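Local coordinates for kinesin-like protein (PDB 5X3E) that probably hydrolyses ATP to move along microtubules, as kinesin-6 motors do, its motor domain being seen here in the nucleotide-free state, at residues Ser101-Leu106 against Lys404-Ile409; Leu142-Asp147 against Asp198-Ala203; Phe150-Asn155 against Ile204-Tyr209; Cys215-Thr220 against Phe299-Val304. All blocks are in the same frame, centred on the assembly; numbering follows the deposited sequence.

All four contacts belong to one kinesin motor domain. Contacts 1 and 4 are buried and both reach the central mixed sheet: contact 1 lays helix 93-109 against strand 404-411, and contact 4 joins two neighbouring antiparallel strands of the sheet. Contacts 2 and 3 are only partly buried. They pin successive parts of one loop, residues 198-209, along helix 141-152 and past its end, and N151 serves both, its ND2 bonding E202 O as well as I204 O. The chemistry follows the place: a salt bridge over aliphatic packing in contact 1, charged pairs in contact 2, backbone-directed polar bonds and a tyrosine ring in contact 3, strand pairing with apolar side chains in contact 4.

Contact 1. Residues Ser101-Leu106 against Lys404-Ile409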
loop_
_atom_site.group_PDB
_atom_site.type_symbol
_atom_site.label_atom_id
_atom_site.label_comp_id
_atom_site.label_asym_id
_atom_site.label_seq_id
_atom_site.Cartn_x
_atom_site.Cartn_y
_atom_site.Cartn_z
ATOM N N SER A 101 -2.283 -6.553 8.518
ATOM C CA SER A 101 -2.185 -7.002 7.134
ATOM C C SER A 101 -2.837 -8.346 6.828
ATOM O O SER A 101 -3.174 -8.585 5.663
ATOM C CB SER A 101 -0.713 -7.083 6.712
ATOM O OG SER A 101 -0.042 -5.875 7.006
ATOM N N VAL A 102 -3.030 -9.223 7.817
ATOM C CA VAL A 102 -3.473 -10.583 7.512
ATOM C C VAL A 102 -4.877 -10.567 6.920
ATOM O O VAL A 102 -5.175 -11.304 5.971
ATOM C CB VAL A 102 -3.379 -11.480 8.764
ATOM C CG1 VAL A 102 -4.231 -12.734 8.606
ATOM C CG2 VAL A 102 -1.936 -11.874 9.016
ATOM N N ASP A 103 -5.760 -9.715 7.450
ATOM C CA ASP A 103 -7.116 -9.650 6.907
ATOM C C ASP A 103 -7.141 -9.007 5.522
ATOM O O ASP A 103 -8.048 -9.282 4.729
ATOM C CB ASP A 103 -8.045 -8.902 7.870
ATOM C CG ASP A 103 -7.669 -7.438 8.041
ATOM O OD1 ASP A 103 -8.555 -6.637 8.408
ATOM O OD2 ASP A 103 -6.496 -7.083 7.796
ATOM N N LEU A 104 -6.166 -8.149 5.213
ATOM C CA LEU A 104 -6.081 -7.607 3.859
ATOM C C LEU A 104 -5.622 -8.673 2.876
ATOM O O LEU A 104 -6.115 -8.735 1.744
ATOM C CB LEU A 104 -5.138 -6.403 3.819
ATOM C CG LEU A 104 -5.386 -5.312 4.862
ATOM C CD1 LEU A 104 -4.506 -4.094 4.600
ATOM C CD2 LEU A 104 -6.863 -4.939 4.926
ATOM N N ILE A 105 -4.674 -9.520 3.287
ATOM C CA ILE A 105 -4.250 -10.613 2.417
ATOM C C ILE A 105 -5.384 -11.608 2.221
ATOM O O ILE A 105 -5.601 -12.112 1.113
ATOM C CB ILE A 105 -2.996 -11.299 2.975
ATOM C CG1 ILE A 105 -1.839 -10.301 3.084
ATOM C CG2 ILE A 105 -2.626 -12.471 2.089
ATOM C CD1 ILE A 105 -0.645 -10.845 3.865
ATOM N N LEU A 106 -6.134 -11.899 3.287
ATOM C CA LEU A 106 -7.311 -12.744 3.132
ATOM C C LEU A 106 -8.296 -12.122 2.149
ATOM O O LEU A 106 -8.923 -12.832 1.353
ATOM C CB LEU A 106 -7.968 -12.986 4.492
ATOM C CG LEU A 106 -7.155 -13.835 5.473
ATOM C CD1 LEU A 106 -7.823 -13.881 6.842
ATOM C CD2 LEU A 106 -6.941 -15.239 4.925
ATOM N N LYS A 404 -11.269 -2.490 1.254
ATOM C CA LYS A 404 -10.973 -2.318 2.671
ATOM C C LYS A 404 -9.813 -1.349 2.856
ATOM O O LYS A 404 -8.770 -1.500 2.212
ATOM C CB LYS A 404 -10.646 -3.669 3.319
ATOM C CG LYS A 404 -10.153 -3.584 4.746
ATOM C CD LYS A 404 -11.270 -3.270 5.725
ATOM C CE LYS A 404 -10.763 -3.369 7.158
ATOM N NZ LYS A 404 -11.846 -3.215 8.165
ATOM N N ILE A 405 -9.999 -0.355 3.720
ATOM C CA ILE A 405 -8.982 0.652 4.005
ATOM C C ILE A 405 -8.564 0.515 5.462
ATOM O O ILE A 405 -9.416 0.484 6.359
ATOM C CB ILE A 405 -9.485 2.081 3.727
ATOM C CG1 ILE A 405 -10.008 2.219 2.302
ATOM C CG2 ILE A 405 -8.377 3.098 3.978
ATOM C CD1 ILE A 405 -10.513 3.617 2.004
ATOM N N ARG A 406 -7.259 0.426 5.702
ATOM C CA ARG A 406 -6.721 0.515 7.055
ATOM C C ARG A 406 -5.619 1.562 7.077
ATOM O O ARG A 406 -4.692 1.513 6.260
ATOM C CB ARG A 406 -6.181 -0.835 7.554
ATOM C CG ARG A 406 -5.482 -0.738 8.909
ATOM C CD ARG A 406 -5.287 -2.095 9.598
ATOM N NE ARG A 406 -6.548 -2.776 9.888
ATOM C CZ ARG A 406 -6.943 -3.904 9.304
ATOM N NH1 ARG A 406 -6.169 -4.493 8.401
ATOM N NH2 ARG A 406 -8.107 -4.451 9.627
ATOM N N MET A 407 -5.703 2.486 8.027
ATOM C CA MET A 407 -4.694 3.519 8.197
ATOM C C MET A 407 -3.924 3.272 9.487
ATOM O O MET A 407 -4.522 3.026 10.544
ATOM C CB MET A 407 -5.327 4.913 8.212
ATOM C CG MET A 407 -4.319 6.032 8.420
ATOM S SD MET A 407 -4.741 7.531 7.511
ATOM C CE MET A 407 -6.527 7.444 7.563
ATOM N N VAL A 408 -2.602 3.319 9.388
ATOM C CA VAL A 408 -1.707 3.135 10.522
ATOM C C VAL A 408 -1.089 4.490 10.839
ATOM O O VAL A 408 -0.226 4.977 10.096
ATOM C CB VAL A 408 -0.627 2.087 10.230
ATOM C CG1 VAL A 408 0.297 1.942 11.422
ATOM C CG2 VAL A 408 -1.269 0.758 9.870
ATOM N N ILE A 409 -1.542 5.112 11.923
ATOM C CA ILE A 409 -1.004 6.389 12.375
ATOM C C ILE A 409 0.215 6.109 13.243
ATOM O O ILE A 409 0.093 5.587 14.351
ATOM C CB ILE A 409 -2.050 7.203 13.145
ATOM C CG1 ILE A 409 -3.306 7.395 12.300
ATOM C CG2 ILE A 409 -1.480 8.552 13.552
ATOM C CD1 ILE A 409 -3.065 8.180 11.047
#
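NH1 of R406 is held by two bonds, one to OD2 of D103 at 2.7 Å and one to the carbonyl of T100, a residue on the same helix. This is helix-on-sheet packing in the P-loop NTPase fold of the kinesin motor domain: residues 101-106 of helix 93-109 run roughly antiparallel to residues 404-409 of strand 404-411, their axes approaching to 9.9 Å at 161°. The second nitrogen, R406 NH2, gives a straighter bond to D103 OD1 at 2.5 Å, so the guanidinium meets the carboxylate end-on. Both oxygens use their syn lone pairs, and the two planes are only 27° apart. Arginine suits this place because its chain, bent at chi3, can carry a flat three-nitrogen group from the strand to the helix, while NE turns to a further acid, E37. With two carboxylates beside it the guanidinium would be expected to stay charged. L104 supplies the apolar part. Its CD2 lies 3.6 Å from NH1 of R406 and meets the aliphatic stem of K404, whose amine goes elsewhere, to the carbonyl of S35. The L104 and K404 side chains cross at about a right angle, L104 CD2 touching K404 CG at 3.6 Å.

Contact 2. Residues Leu142-Asp147 against Asp198-Ala203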
loop_
_atom_site.group_PDB
_atom_site.type_symbol
_atom_site.label_atom_id
_atom_site.label_comp_id
_atom_site.label_asym_id
_atom_site.label_seq_id
_atom_site.Cartn_x
_atom_site.Cartn_y
_atom_site.Cartn_z
ATOM N N LEU A 142 5.523 -4.652 4.475
ATOM C CA LEU A 142 5.573 -4.934 3.045
ATOM C C LEU A 142 6.263 -6.257 2.742
ATOM O O LEU A 142 5.649 -7.102 2.066
ATOM C CB LEU A 142 6.214 -3.747 2.317
ATOM C CG LEU A 142 6.273 -3.741 0.796
ATOM C CD1 LEU A 142 6.170 -2.299 0.316
ATOM C CD2 LEU A 142 7.556 -4.387 0.300
ATOM N N PRO A 143 7.492 -6.524 3.207
ATOM C CA PRO A 143 8.102 -7.824 2.879
ATOM C C PRO A 143 7.347 -8.997 3.474
ATOM O O PRO A 143 7.208 -10.035 2.812
ATOM C CB PRO A 143 9.519 -7.703 3.455
ATOM C CG PRO A 143 9.746 -6.236 3.634
ATOM C CD PRO A 143 8.412 -5.688 3.999
ATOM N N ARG A 144 6.833 -8.856 4.701
ATOM C CA ARG A 144 6.033 -9.926 5.292
ATOM C C ARG A 144 4.778 -10.184 4.472
ATOM O O ARG A 144 4.378 -11.340 4.284
ATOM C CB ARG A 144 5.668 -9.585 6.737
ATOM C CG ARG A 144 6.859 -9.456 7.672
ATOM C CD ARG A 144 6.411 -9.109 9.081
ATOM N NE ARG A 144 7.545 -8.770 9.934
ATOM C CZ ARG A 144 8.163 -9.636 10.730
ATOM N NH1 ARG A 144 7.744 -10.893 10.789
ATOM N NH2 ARG A 144 9.193 -9.245 11.469
ATOM N N THR A 145 4.125 -9.117 4.005
ATOM C CA THR A 145 2.964 -9.280 3.138
ATOM C C THR A 145 3.335 -10.030 1.864
ATOM O O THR A 145 2.635 -10.962 1.452
ATOM C CB THR A 145 2.351 -7.919 2.807
ATOM O OG1 THR A 145 1.820 -7.329 3.999
ATOM C CG2 THR A 145 1.230 -8.091 1.803
ATOM N N LEU A 146 4.437 -9.635 1.220
ATOM C CA LEU A 146 4.888 -10.356 0.033
ATOM C C LEU A 146 5.171 -11.818 0.350
ATOM O O LEU A 146 4.815 -12.709 -0.432
ATOM C CB LEU A 146 6.136 -9.696 -0.552
ATOM C CG LEU A 146 5.983 -8.317 -1.190
ATOM C CD1 LEU A 146 7.362 -7.704 -1.445
ATOM C CD2 LEU A 146 5.164 -8.417 -2.480
ATOM N N ASP A 147 5.829 -12.081 1.483
ATOM C CA ASP A 147 6.090 -13.456 1.903
ATOM C C ASP A 147 4.797 -14.247 2.026
ATOM O O ASP A 147 4.648 -15.319 1.429
ATOM C CB ASP A 147 6.836 -13.463 3.240
ATOM C CG ASP A 147 8.303 -13.121 3.100
ATOM O OD1 ASP A 147 8.891 -13.423 2.040
ATOM O OD2 ASP A 147 8.867 -12.557 4.063
ATOM N N ASP A 198 20.303 -12.237 2.078
ATOM C CA ASP A 198 20.108 -13.016 3.296
ATOM C C ASP A 198 19.139 -12.198 4.137
ATOM O O ASP A 198 19.492 -11.120 4.625
ATOM C CB ASP A 198 21.414 -13.269 4.041
ATOM C CG ASP A 198 22.480 -13.884 3.163
ATOM O OD1 ASP A 198 22.160 -14.829 2.409
ATOM O OD2 ASP A 198 23.643 -13.432 3.238
ATOM N N ARG A 199 17.908 -12.677 4.271
ATOM C CA ARG A 199 16.860 -11.862 4.863
ATOM C C ARG A 199 15.872 -12.750 5.593
ATOM O O ARG A 199 15.697 -13.921 5.246
ATOM C CB ARG A 199 16.138 -11.024 3.798
ATOM C CG ARG A 199 15.374 -11.852 2.768
ATOM C CD ARG A 199 14.360 -11.023 1.991
ATOM N NE ARG A 199 13.386 -11.888 1.331
ATOM C CZ ARG A 199 12.159 -12.124 1.778
ATOM N NH1 ARG A 199 11.730 -11.549 2.896
ATOM N NH2 ARG A 199 11.357 -12.934 1.101
ATOM N N TYR A 200 15.241 -12.187 6.621
ATOM C CA TYR A 200 14.159 -12.893 7.290
ATOM C C TYR A 200 12.997 -13.098 6.327
ATOM O O TYR A 200 12.693 -12.229 5.504
ATOM C CB TYR A 200 13.697 -12.120 8.526
ATOM C CG TYR A 200 12.467 -12.715 9.172
ATOM C CD1 TYR A 200 12.577 -13.761 10.079
ATOM C CD2 TYR A 200 11.198 -12.228 8.880
ATOM C CE1 TYR A 200 11.458 -14.309 10.669
ATOM C CE2 TYR A 200 10.073 -12.773 9.467
ATOM C CZ TYR A 200 10.210 -13.813 10.362
ATOM O OH TYR A 200 9.100 -14.363 10.958
ATOM N N CYS A 201 12.340 -14.253 6.441
ATOM C CA CYS A 201 11.204 -14.613 5.598
ATOM C C CYS A 201 10.054 -15.089 6.473
ATOM O O CYS A 201 10.239 -15.969 7.319
ATOM C CB CYS A 201 11.587 -15.708 4.593
ATOM S SG CYS A 201 13.038 -15.323 3.589
ATOM N N GLU A 202 8.873 -14.516 6.270
ATOM C CA GLU A 202 7.696 -14.982 6.990
ATOM C C GLU A 202 7.284 -16.358 6.484
ATOM O O GLU A 202 7.210 -16.591 5.275
ATOM C CB GLU A 202 6.537 -14.001 6.829
ATOM C CG GLU A 202 6.460 -12.952 7.918
ATOM C CD GLU A 202 5.947 -13.507 9.228
ATOM O OE1 GLU A 202 5.443 -14.649 9.231
ATOM O OE2 GLU A 202 6.062 -12.806 10.255
ATOM N N ALA A 203 7.020 -17.275 7.415
ATOM C CA ALA A 203 6.608 -18.627 7.076
ATOM C C ALA A 203 5.096 -18.808 7.088
ATOM O O ALA A 203 4.612 -19.845 6.619
ATOM C CB ALA A 203 7.251 -19.635 8.034
#
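Charged pairs dominate where helix 141-152 of the kinesin motor domain receives the loop that leads toward strand 213-225. D147 and R199 meet tip to tip, their planes 12° apart. R199 NH2 reaches D147 OD1 at 2.7 Å in an almost straight bond, and R199 NH1 makes a longer one of 3.3 Å to OD2, both on syn lone pairs. Arginine fits here because its extended chain spans the gap and leaves NE for E268. The second salt bridge, R144 NH1 to E202 OE2 at 2.6 Å, is weak as a hydrogen bond; R144 is also steadied by the carbonyls of T139 and E136. Among bonds from the backbone, E202 N gives one to D147 OD2 at 3.0 Å from above the carboxylate plane; with R199 NH1 this makes two donors on OD2, while OD1 is shared with S267 OG. D147 thus ties loop backbone to helix as well as balancing an arginine. In packing, CG of E202 lies on CG of R144 at 3.5 Å, and Y200 lays its CD2 over one face of the R144 guanidinium, the planes tilted by 48°. Within the loop, C201 SG sits over the centre of the R199 guanidinium, 3.7 Å above its plane.

Contact 3. Residues Phe150-Asn155 against Ile204-Tyr209. With SO4 (sulfate ion), chain T.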
loop_
_atom_site.group_PDB
_atom_site.type_symbol
_atom_site.label_atom_id
_atom_site.label_comp_id
_atom_site.label_asym_id
_atom_site.label_seq_id
_atom_site.Cartn_x
_atom_site.Cartn_y
_atom_site.Cartn_z
ATOM N N PHE A 150 2.866 -14.986 -1.315
ATOM C CA PHE A 150 3.462 -16.065 -2.096
ATOM C C PHE A 150 3.385 -17.402 -1.374
ATOM O O PHE A 150 3.342 -18.449 -2.027
ATOM C CB PHE A 150 4.908 -15.722 -2.442
ATOM C CG PHE A 150 5.033 -14.787 -3.600
ATOM C CD1 PHE A 150 5.033 -15.272 -4.896
ATOM C CD2 PHE A 150 5.120 -13.424 -3.400
ATOM C CE1 PHE A 150 5.137 -14.418 -5.967
ATOM C CE2 PHE A 150 5.224 -12.559 -4.469
ATOM C CZ PHE A 150 5.234 -13.058 -5.756
ATOM N N ASN A 151 3.367 -17.391 -0.038
ATOM C CA ASN A 151 3.146 -18.627 0.706
ATOM C C ASN A 151 1.726 -19.151 0.531
ATOM O O ASN A 151 1.512 -20.368 0.528
ATOM C CB ASN A 151 3.431 -18.412 2.193
ATOM C CG ASN A 151 4.882 -18.096 2.463
ATOM O OD1 ASN A 151 5.745 -18.325 1.615
ATOM N ND2 ASN A 151 5.164 -17.571 3.653
ATOM N N SER A 152 0.748 -18.258 0.376
ATOM C CA SER A 152 -0.657 -18.628 0.474
ATOM C C SER A 152 -1.340 -18.885 -0.865
ATOM O O SER A 152 -2.426 -19.479 -0.874
ATOM C CB SER A 152 -1.430 -17.540 1.222
ATOM O OG SER A 152 -0.853 -17.297 2.490
ATOM N N ILE A 153 -0.751 -18.470 -1.992
ATOM C CA ILE A 153 -1.378 -18.701 -3.289
ATOM C C ILE A 153 -0.932 -20.053 -3.823
ATOM O O ILE A 153 0.137 -20.567 -3.477
ATOM C CB ILE A 153 -1.058 -17.576 -4.298
ATOM C CG1 ILE A 153 0.429 -17.564 -4.652
ATOM C CG2 ILE A 153 -1.520 -16.225 -3.775
ATOM C CD1 ILE A 153 0.836 -16.371 -5.483
ATOM N N ASN A 154 -1.779 -20.647 -4.658
ATOM C CA ASN A 154 -1.466 -21.864 -5.387
ATOM C C ASN A 154 -1.669 -21.614 -6.873
ATOM O O ASN A 154 -2.185 -20.573 -7.286
ATOM C CB ASN A 154 -2.336 -23.040 -4.921
ATOM C CG ASN A 154 -2.279 -23.244 -3.424
ATOM O OD1 ASN A 154 -1.198 -23.288 -2.834
ATOM N ND2 ASN A 154 -3.446 -23.357 -2.795
ATOM N N ASN A 155 -1.239 -22.583 -7.679
ATOM C CA ASN A 155 -1.405 -22.527 -9.132
ATOM C C ASN A 155 -0.781 -21.259 -9.709
ATOM O O ASN A 155 -1.314 -20.648 -10.636
ATOM C CB ASN A 155 -2.879 -22.624 -9.526
ATOM C CG ASN A 155 -3.520 -23.922 -9.082
ATOM O OD1 ASN A 155 -2.832 -24.897 -8.783
ATOM N ND2 ASN A 155 -4.849 -23.946 -9.058
ATOM N N ILE A 204 4.350 -17.830 7.610
ATOM C CA ILE A 204 2.896 -17.920 7.710
ATOM C C ILE A 204 2.290 -18.259 6.355
ATOM O O ILE A 204 2.635 -17.654 5.332
ATOM C CB ILE A 204 2.322 -16.596 8.252
ATOM C CG1 ILE A 204 2.675 -16.404 9.726
ATOM C CG2 ILE A 204 0.814 -16.555 8.079
ATOM C CD1 ILE A 204 2.107 -15.122 10.321
ATOM N N LYS A 205 1.386 -19.238 6.343
ATOM C CA LYS A 205 0.587 -19.571 5.169
ATOM C C LYS A 205 -0.881 -19.416 5.530
ATOM O O LYS A 205 -1.375 -20.091 6.440
ATOM C CB LYS A 205 0.871 -20.989 4.664
ATOM C CG LYS A 205 2.340 -21.265 4.390
ATOM C CD LYS A 205 2.520 -22.206 3.208
ATOM C CE LYS A 205 3.982 -22.272 2.780
ATOM N NZ LYS A 205 4.146 -22.779 1.387
ATOM N N LEU A 206 -1.565 -18.512 4.839
ATOM C CA LEU A 206 -2.996 -18.321 5.016
ATOM C C LEU A 206 -3.762 -19.184 4.024
ATOM O O LEU A 206 -3.271 -19.501 2.937
ATOM C CB LEU A 206 -3.379 -16.851 4.825
ATOM C CG LEU A 206 -2.639 -15.824 5.685
ATOM C CD1 LEU A 206 -3.124 -14.423 5.350
ATOM C CD2 LEU A 206 -2.835 -16.138 7.164
ATOM N N SER A 207 -4.975 -19.560 4.403
ATOM C CA SER A 207 -5.846 -20.297 3.504
ATOM C C SER A 207 -6.900 -19.359 2.923
ATOM O O SER A 207 -7.171 -18.282 3.458
ATOM C CB SER A 207 -6.533 -21.450 4.232
ATOM O OG SER A 207 -7.449 -20.934 5.176
ATOM N N GLY A 208 -7.493 -19.784 1.813
ATOM C CA GLY A 208 -8.541 -19.004 1.195
ATOM C C GLY A 208 -8.358 -18.828 -0.296
ATOM O O GLY A 208 -9.245 -18.303 -0.976
ATOM N N TYR A 209 -7.212 -19.254 -0.819
ATOM C CA TYR A 209 -6.994 -19.180 -2.254
ATOM C C TYR A 209 -7.927 -20.138 -2.984
ATOM O O TYR A 209 -8.178 -21.255 -2.532
ATOM C CB TYR A 209 -5.544 -19.494 -2.609
ATOM C CG TYR A 209 -5.301 -19.402 -4.098
ATOM C CD1 TYR A 209 -5.339 -20.535 -4.904
ATOM C CD2 TYR A 209 -5.059 -18.175 -4.703
ATOM C CE1 TYR A 209 -5.135 -20.446 -6.268
ATOM C CE2 TYR A 209 -4.856 -18.076 -6.063
ATOM C CZ TYR A 209 -4.895 -19.210 -6.843
ATOM O OH TYR A 209 -4.689 -19.106 -8.199
HETATM S S SO4 T . -5.733 -18.873 8.323
HETATM O O1 SO4 T . -4.385 -19.328 8.656
HETATM O O2 SO4 T . -6.708 -19.760 8.953
HETATM O O3 SO4 T . -5.926 -17.506 8.803
HETATM O O4 SO4 T . -5.918 -18.910 6.876
HETATM O O HOH W 1 -4.649 -20.095 0.429
#
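A buried tyrosine ring lies against bare backbone: N154 N sits 3.5 Å above one face of Y209, offset toward the rim, and I153 CA lies over the same face. CG of Y209 is anti to its backbone N (chi1 -179°), which lays the ring along the chain leaving the helix. I153 adds its CB at 4.1 Å from Y209 CD2. Tyrosine suits the place because its flat ring covers this chain while the hydroxyl bonds to the carbonyl of M213; an alanine here would take away both and would probably loosen the hold of the loop on residues 153-154. Upstream, in this kinesin motor domain, the last turn of helix 141-152 is tied to the loop by small polar side chains. S152 OG accepts from L206 N at 2.7 Å and also bonds V148 O within its helix, so a hydroxyl that can both give and take fits well. N151 ND2 reaches I204 O at 3.0 Å from above the carbonyl plane, and the same ND2 also bonds E202 O. A water gives bonds to S152 O and L206 O and accepts from Y209 N. G208 has phi 132°, where a side chain would jam against the preceding carbonyl. From its N, exposed S207 gives a nearly straight bond of 2.7 Å to O4 of a sulfate probably from the crystallisation liquor.

Contact 4. Residues Cys215-Thr220 against Phe299-Val304; sequences CSVFVT and FTIKLV. With SO4 (sulfate ion), chain C.
V217 and I301 lie side by side on one face of the sheet, CG1 of V217 4.0 Å from CG2 of I301, and helix 141-152 packs over them. Farther along, V219 CG1 touches CZ of F299 at 3.8 Å, and that ring also meets F274 edge-to-face; branched and aromatic side chains suit a strand buried beneath a helix. On the other face F218 crosses V304 obliquely, CD2 to CG2 at 3.5 Å. Six backbone hydrogen bonds join the pairs S216-V304, F218-K302 and T220-T300, which alternate with the non-hydrogen-bonded pairs V217-L303 and V219-I301. Polar groups gather at T220, T300 and K302. K302, extended beyond CG, puts NZ 2.7 Å from O1 of a sulfate probably from the crystallisation liquor and forms a salt bridge with D261. T220 OG1 gives a bond to sulfate O2 at 2.9 Å and accepts from a water that also bonds T300 OG1. An alanine in place of T220 has neither OG1 nor CG2, so the bonds to sulfate and water go, and the polar cluster would probably be less well fixed. Such an antiparallel ladder, here between strands 213-225 and 296-307, is typical of the central sheet of the kinesin motor domain.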
loop_
_atom_site.group_PDB
_atom_site.type_symbol
_atom_site.label_atom_id
_atom_site.label_comp_id
_atom_site.label_asym_id
_atom_site.label_seq_id
_atom_site.Cartn_x
_atom_site.Cartn_y
_atom_site.Cartn_z
ATOM N N CYS A 215 -3.021 -18.218 -11.203
ATOM C CA CYS A 215 -2.678 -16.852 -10.837
ATOM C C CYS A 215 -1.242 -16.501 -11.207
ATOM O O CYS A 215 -0.404 -17.364 -11.484
ATOM C CB CYS A 215 -2.883 -16.616 -9.340
ATOM S SG CYS A 215 -1.631 -17.434 -8.316
ATOM N N SER A 216 -0.977 -15.196 -11.168
ATOM C CA SER A 216 0.350 -14.615 -11.308
ATOM C C SER A 216 0.351 -13.291 -10.557
ATOM O O SER A 216 -0.693 -12.649 -10.407
ATOM C CB SER A 216 0.734 -14.395 -12.778
ATOM O OG SER A 216 2.043 -13.864 -12.872
ATOM N N VAL A 217 1.523 -12.879 -10.086
ATOM C CA VAL A 217 1.647 -11.675 -9.273
ATOM C C VAL A 217 2.355 -10.599 -10.089
ATOM O O VAL A 217 3.426 -10.836 -10.666
ATOM C CB VAL A 217 2.390 -11.952 -7.953
ATOM C CG1 VAL A 217 2.514 -10.670 -7.137
ATOM C CG2 VAL A 217 1.656 -13.013 -7.148
ATOM N N PHE A 218 1.751 -9.423 -10.138
ATOM C CA PHE A 218 2.337 -8.248 -10.760
ATOM C C PHE A 218 2.427 -7.158 -9.707
ATOM O O PHE A 218 1.550 -7.046 -8.847
ATOM C CB PHE A 218 1.500 -7.772 -11.955
ATOM C CG PHE A 218 1.537 -8.701 -13.141
ATOM C CD1 PHE A 218 2.360 -8.427 -14.225
ATOM C CD2 PHE A 218 0.746 -9.841 -13.176
ATOM C CE1 PHE A 218 2.397 -9.276 -15.323
ATOM C CE2 PHE A 218 0.781 -10.695 -14.270
ATOM C CZ PHE A 218 1.607 -10.414 -15.344
ATOM N N VAL A 219 3.490 -6.370 -9.751
ATOM C CA VAL A 219 3.625 -5.232 -8.854
ATOM C C VAL A 219 3.804 -3.974 -9.686
ATOM O O VAL A 219 4.455 -3.995 -10.738
ATOM C CB VAL A 219 4.790 -5.401 -7.850
ATOM C CG1 VAL A 219 4.571 -6.631 -6.978
ATOM C CG2 VAL A 219 6.123 -5.482 -8.571
ATOM N N THR A 220 3.195 -2.889 -9.227
ATOM C CA THR A 220 3.516 -1.555 -9.702
ATOM C C THR A 220 4.024 -0.751 -8.516
ATOM O O THR A 220 3.544 -0.918 -7.389
ATOM C CB THR A 220 2.303 -0.848 -10.343
ATOM O OG1 THR A 220 1.228 -0.762 -9.401
ATOM C CG2 THR A 220 1.828 -1.618 -11.554
ATOM N N PHE A 299 2.949 1.196 -3.469
ATOM C CA PHE A 299 3.358 -0.129 -3.915
ATOM C C PHE A 299 2.110 -1.002 -3.972
ATOM O O PHE A 299 1.475 -1.256 -2.945
ATOM C CB PHE A 299 4.422 -0.708 -2.989
ATOM C CG PHE A 299 5.037 -1.977 -3.499
ATOM C CD1 PHE A 299 6.099 -1.942 -4.385
ATOM C CD2 PHE A 299 4.555 -3.210 -3.088
ATOM C CE1 PHE A 299 6.667 -3.112 -4.854
ATOM C CE2 PHE A 299 5.121 -4.384 -3.554
ATOM C CZ PHE A 299 6.178 -4.334 -4.438
ATOM N N THR A 300 1.732 -1.424 -5.175
ATOM C CA THR A 300 0.498 -2.172 -5.382
ATOM C C THR A 300 0.827 -3.606 -5.775
ATOM O O THR A 300 1.500 -3.838 -6.786
ATOM C CB THR A 300 -0.365 -1.513 -6.454
ATOM O OG1 THR A 300 -0.672 -0.170 -6.058
ATOM C CG2 THR A 300 -1.655 -2.293 -6.638
ATOM N N ILE A 301 0.338 -4.555 -4.987
ATOM C CA ILE A 301 0.470 -5.979 -5.270
ATOM C C ILE A 301 -0.813 -6.441 -5.939
ATOM O O ILE A 301 -1.896 -6.342 -5.351
ATOM C CB ILE A 301 0.744 -6.784 -3.989
ATOM C CG1 ILE A 301 1.927 -6.182 -3.230
ATOM C CG2 ILE A 301 0.997 -8.248 -4.329
ATOM C CD1 ILE A 301 2.027 -6.622 -1.794
ATOM N N LYS A 302 -0.698 -6.922 -7.172
ATOM C CA LYS A 302 -1.844 -7.374 -7.948
ATOM C C LYS A 302 -1.820 -8.887 -8.083
ATOM O O LYS A 302 -0.820 -9.465 -8.525
ATOM C CB LYS A 302 -1.863 -6.731 -9.334
ATOM C CG LYS A 302 -1.918 -5.223 -9.309
ATOM C CD LYS A 302 -1.915 -4.667 -10.719
ATOM C CE LYS A 302 -1.992 -3.149 -10.695
ATOM N NZ LYS A 302 -2.059 -2.575 -12.063
ATOM N N LEU A 303 -2.930 -9.519 -7.728
ATOM C CA LEU A 303 -3.109 -10.951 -7.910
ATOM C C LEU A 303 -3.980 -11.143 -9.146
ATOM O O LEU A 303 -5.203 -10.992 -9.089
ATOM C CB LEU A 303 -3.731 -11.582 -6.668
ATOM C CG LEU A 303 -3.924 -13.095 -6.719
ATOM C CD1 LEU A 303 -2.585 -13.771 -6.898
ATOM C CD2 LEU A 303 -4.620 -13.590 -5.459
ATOM N N VAL A 304 -3.342 -11.455 -10.269
ATOM C CA VAL A 304 -4.035 -11.656 -11.538
ATOM C C VAL A 304 -4.454 -13.121 -11.621
ATOM O O VAL A 304 -3.606 -14.013 -11.701
ATOM C CB VAL A 304 -3.143 -11.271 -12.721
ATOM C CG1 VAL A 304 -3.849 -11.574 -14.044
ATOM C CG2 VAL A 304 -2.714 -9.808 -12.608
HETATM S S SO4 C . -1.295 1.100 -11.442
HETATM O O1 SO4 C . -2.287 0.091 -11.817
HETATM O O2 SO4 C . -0.989 0.988 -10.017
HETATM O O3 SO4 C . -1.829 2.429 -11.702
HETATM O O4 SO4 C . -0.081 0.916 -12.224
HETATM O O HOH W 2 1.262 1.206 -7.261
#